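Local atomic coordinates of glutamate--tRNA ligase (Elizabethkingia anophelis, PDB entry 6B1Z), a protein that catalyses the ATP-dependent attachment of glutamate to its tRNA, supplying glutamyl-tRNA for protein synthesis. Residues F16-T21 with F46-E51. Sequence-based numbering, arbitrary orientation.
Sequences FAPSPT and FILRIE
The first beta-alpha-beta unit of the class I synthetase Rossmann fold brings Phe16 beside Leu48, where strands 13-16 and 45-48, joined through helix 26-41, run parallel. Two hydrogen bonds establish the pairing: Phe16 N donates to Ile47 O (2.8 Å), almost head-on at a C=O...N angle of 171°, and Arg49 N returns one to Phe16 O (3.0 Å). Contact continues past the strands into the loop leading to helix 26-41, at whose start class I synthetases carry the HIGH-type signature, for Glu51 N donates to Pro18 O (3.0 Å), now tilted 26° from the carbonyl plane.

On one face, Phe16 and Leu48 lie side by side, both with CG anti to the backbone N; Leu48 CD1 reaches Phe16 CD2 and sits 3.6 Å from Pro18 CD. That same Pro18 CD rests over one face of the Phe16 ring, offset toward its rim, while helix 62-73 adds Ile66 and Met67 to Pro18 and Leu48. Arg49 NH1 forms a salt bridge with Asp218 and NH2 a hydrogen bond with Asn214, linking Arg49 to helix 210-220. Chi1 of Glu51 (-48°) sets CG beside the backbone N, 3.3 Å from Ala17 O, and the bend at chi2 turns the carboxylate over the Ala17 methyl: Glu51 OE2 approaches Ala17 CB to 3.5 Å and accepts the salt-bridging hydrogen bond of Arg49 NE at 3.0 Å.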
loop_
_atom_site.group_PDB
_atom_site.type_symbol
_atom_site.label_atom_id
_atom_site.label_comp_id
_atom_site.label_asym_id
_atom_site.label_seq_id
_atom_site.Cartn_x
_atom_site.Cartn_y
_atom_site.Cartn_z
ATOM N N PHE A 16 -12.867 -1.977 -7.963
ATOM C CA PHE A 16 -11.494 -1.511 -7.979
ATOM C C PHE A 16 -11.043 -1.579 -9.429
ATOM O O PHE A 16 -11.140 -2.648 -10.053
ATOM C CB PHE A 16 -10.643 -2.395 -7.061
ATOM C CG PHE A 16 -9.220 -1.939 -6.906
ATOM C CD1 PHE A 16 -8.927 -0.622 -6.609
ATOM C CD2 PHE A 16 -8.175 -2.854 -7.022
ATOM C CE1 PHE A 16 -7.621 -0.208 -6.454
ATOM C CE2 PHE A 16 -6.853 -2.439 -6.864
ATOM C CZ PHE A 16 -6.583 -1.117 -6.583
ATOM N N ALA A 17 -10.589 -0.450 -9.972
ATOM C CA ALA A 17 -10.278 -0.327 -11.395
ATOM C C ALA A 17 -8.850 0.167 -11.561
ATOM O O ALA A 17 -8.625 1.291 -12.019
ATOM C CB ALA A 17 -11.274 0.601 -12.086
ATOM N N PRO A 18 -7.871 -0.657 -11.192
ATOM C CA PRO A 18 -6.474 -0.356 -11.498
ATOM C C PRO A 18 -6.147 -0.633 -12.960
ATOM O O PRO A 18 -6.718 -1.526 -13.607
ATOM C CB PRO A 18 -5.715 -1.320 -10.580
ATOM C CG PRO A 18 -6.573 -2.541 -10.582
ATOM C CD PRO A 18 -8.009 -1.996 -10.591
ATOM N N SER A 19 -5.231 0.131 -13.463
ATOM C CA SER A 19 -4.598 -0.156 -14.743
ATOM C C SER A 19 -3.380 -1.054 -14.538
ATOM O O SER A 19 -2.713 -0.982 -13.497
ATOM C CB SER A 19 -4.172 1.136 -15.438
ATOM O OG SER A 19 -3.386 1.948 -14.584
ATOM N N PRO A 20 -3.082 -1.958 -15.545
ATOM C CA PRO A 20 -1.907 -2.842 -15.467
ATOM C C PRO A 20 -0.630 -2.128 -15.895
ATOM O O PRO A 20 0.044 -2.517 -16.855
ATOM C CB PRO A 20 -2.295 -3.979 -16.422
ATOM C CG PRO A 20 -3.039 -3.279 -17.489
ATOM C CD PRO A 20 -3.864 -2.220 -16.766
ATOM N N THR A 21 -0.287 -1.069 -15.160
ATOM C CA THR A 21 0.738 -0.113 -15.555
ATOM C C THR A 21 1.843 0.004 -14.506
ATOM O O THR A 21 2.528 1.026 -14.429
ATOM C CB THR A 21 0.110 1.257 -15.820
ATOM O OG1 THR A 21 -0.675 1.651 -14.687
ATOM C CG2 THR A 21 -0.791 1.210 -17.060
ATOM N N PHE A 46 -17.841 -6.906 -4.690
ATOM C CA PHE A 46 -16.567 -6.235 -4.930
ATOM C C PHE A 46 -16.010 -6.753 -6.254
ATOM O O PHE A 46 -15.703 -7.944 -6.374
ATOM C CB PHE A 46 -15.623 -6.497 -3.746
ATOM C CG PHE A 46 -14.198 -6.020 -3.932
ATOM C CD1 PHE A 46 -13.918 -4.712 -4.273
ATOM C CD2 PHE A 46 -13.134 -6.882 -3.657
ATOM C CE1 PHE A 46 -12.595 -4.273 -4.408
ATOM C CE2 PHE A 46 -11.814 -6.446 -3.790
ATOM C CZ PHE A 46 -11.554 -5.142 -4.157
ATOM N N ILE A 47 -15.912 -5.870 -7.242
ATOM C CA ILE A 47 -15.537 -6.207 -8.613
ATOM C C ILE A 47 -14.125 -5.699 -8.867
ATOM O O ILE A 47 -13.775 -4.587 -8.456
ATOM C CB ILE A 47 -16.529 -5.579 -9.623
ATOM C CG1 ILE A 47 -17.867 -6.324 -9.649
ATOM C CG2 ILE A 47 -15.946 -5.547 -11.051
ATOM C CD1 ILE A 47 -18.785 -6.077 -8.490
ATOM N N LEU A 48 -13.306 -6.504 -9.547
ATOM C CA LEU A 48 -12.022 -6.041 -10.072
ATOM C C LEU A 48 -12.142 -5.917 -11.583
ATOM O O LEU A 48 -12.435 -6.907 -12.269
ATOM C CB LEU A 48 -10.890 -7.012 -9.709
ATOM C CG LEU A 48 -9.533 -6.686 -10.350
ATOM C CD1 LEU A 48 -8.944 -5.374 -9.805
ATOM C CD2 LEU A 48 -8.565 -7.842 -10.075
ATOM N N ARG A 49 -11.949 -4.703 -12.100
ATOM C CA ARG A 49 -11.973 -4.445 -13.531
ATOM C C ARG A 49 -10.600 -3.936 -13.945
ATOM O O ARG A 49 -10.104 -2.942 -13.397
ATOM C CB ARG A 49 -13.075 -3.445 -13.900
ATOM C CG ARG A 49 -13.234 -3.277 -15.410
ATOM C CD ARG A 49 -14.459 -2.443 -15.790
ATOM N NE ARG A 49 -14.288 -1.038 -15.400
ATOM C CZ ARG A 49 -15.180 -0.323 -14.720
ATOM N NH1 ARG A 49 -16.335 -0.852 -14.339
ATOM N NH2 ARG A 49 -14.924 0.944 -14.448
ATOM N N ILE A 50 -9.975 -4.628 -14.884
ATOM C CA ILE A 50 -8.626 -4.291 -15.323
ATOM C C ILE A 50 -8.715 -3.234 -16.418
ATOM O O ILE A 50 -9.377 -3.421 -17.448
ATOM C CB ILE A 50 -7.868 -5.540 -15.797
ATOM C CG1 ILE A 50 -7.692 -6.518 -14.632
ATOM C CG2 ILE A 50 -6.519 -5.145 -16.429
ATOM C CD1 ILE A 50 -6.942 -5.966 -13.431
ATOM N N GLU A 51 -8.058 -2.103 -16.179
ATOM C CA GLU A 51 -8.142 -0.953 -17.067
ATOM C C GLU A 51 -6.966 -0.982 -18.035
ATOM O O GLU A 51 -6.007 -0.218 -17.918
ATOM C CB GLU A 51 -8.152 0.322 -16.243
ATOM C CG GLU A 51 -9.131 0.258 -15.111
ATOM C CD GLU A 51 -10.501 0.689 -15.544
ATOM O OE1 GLU A 51 -10.602 1.860 -15.973
ATOM O OE2 GLU A 51 -11.446 -0.138 -15.491
#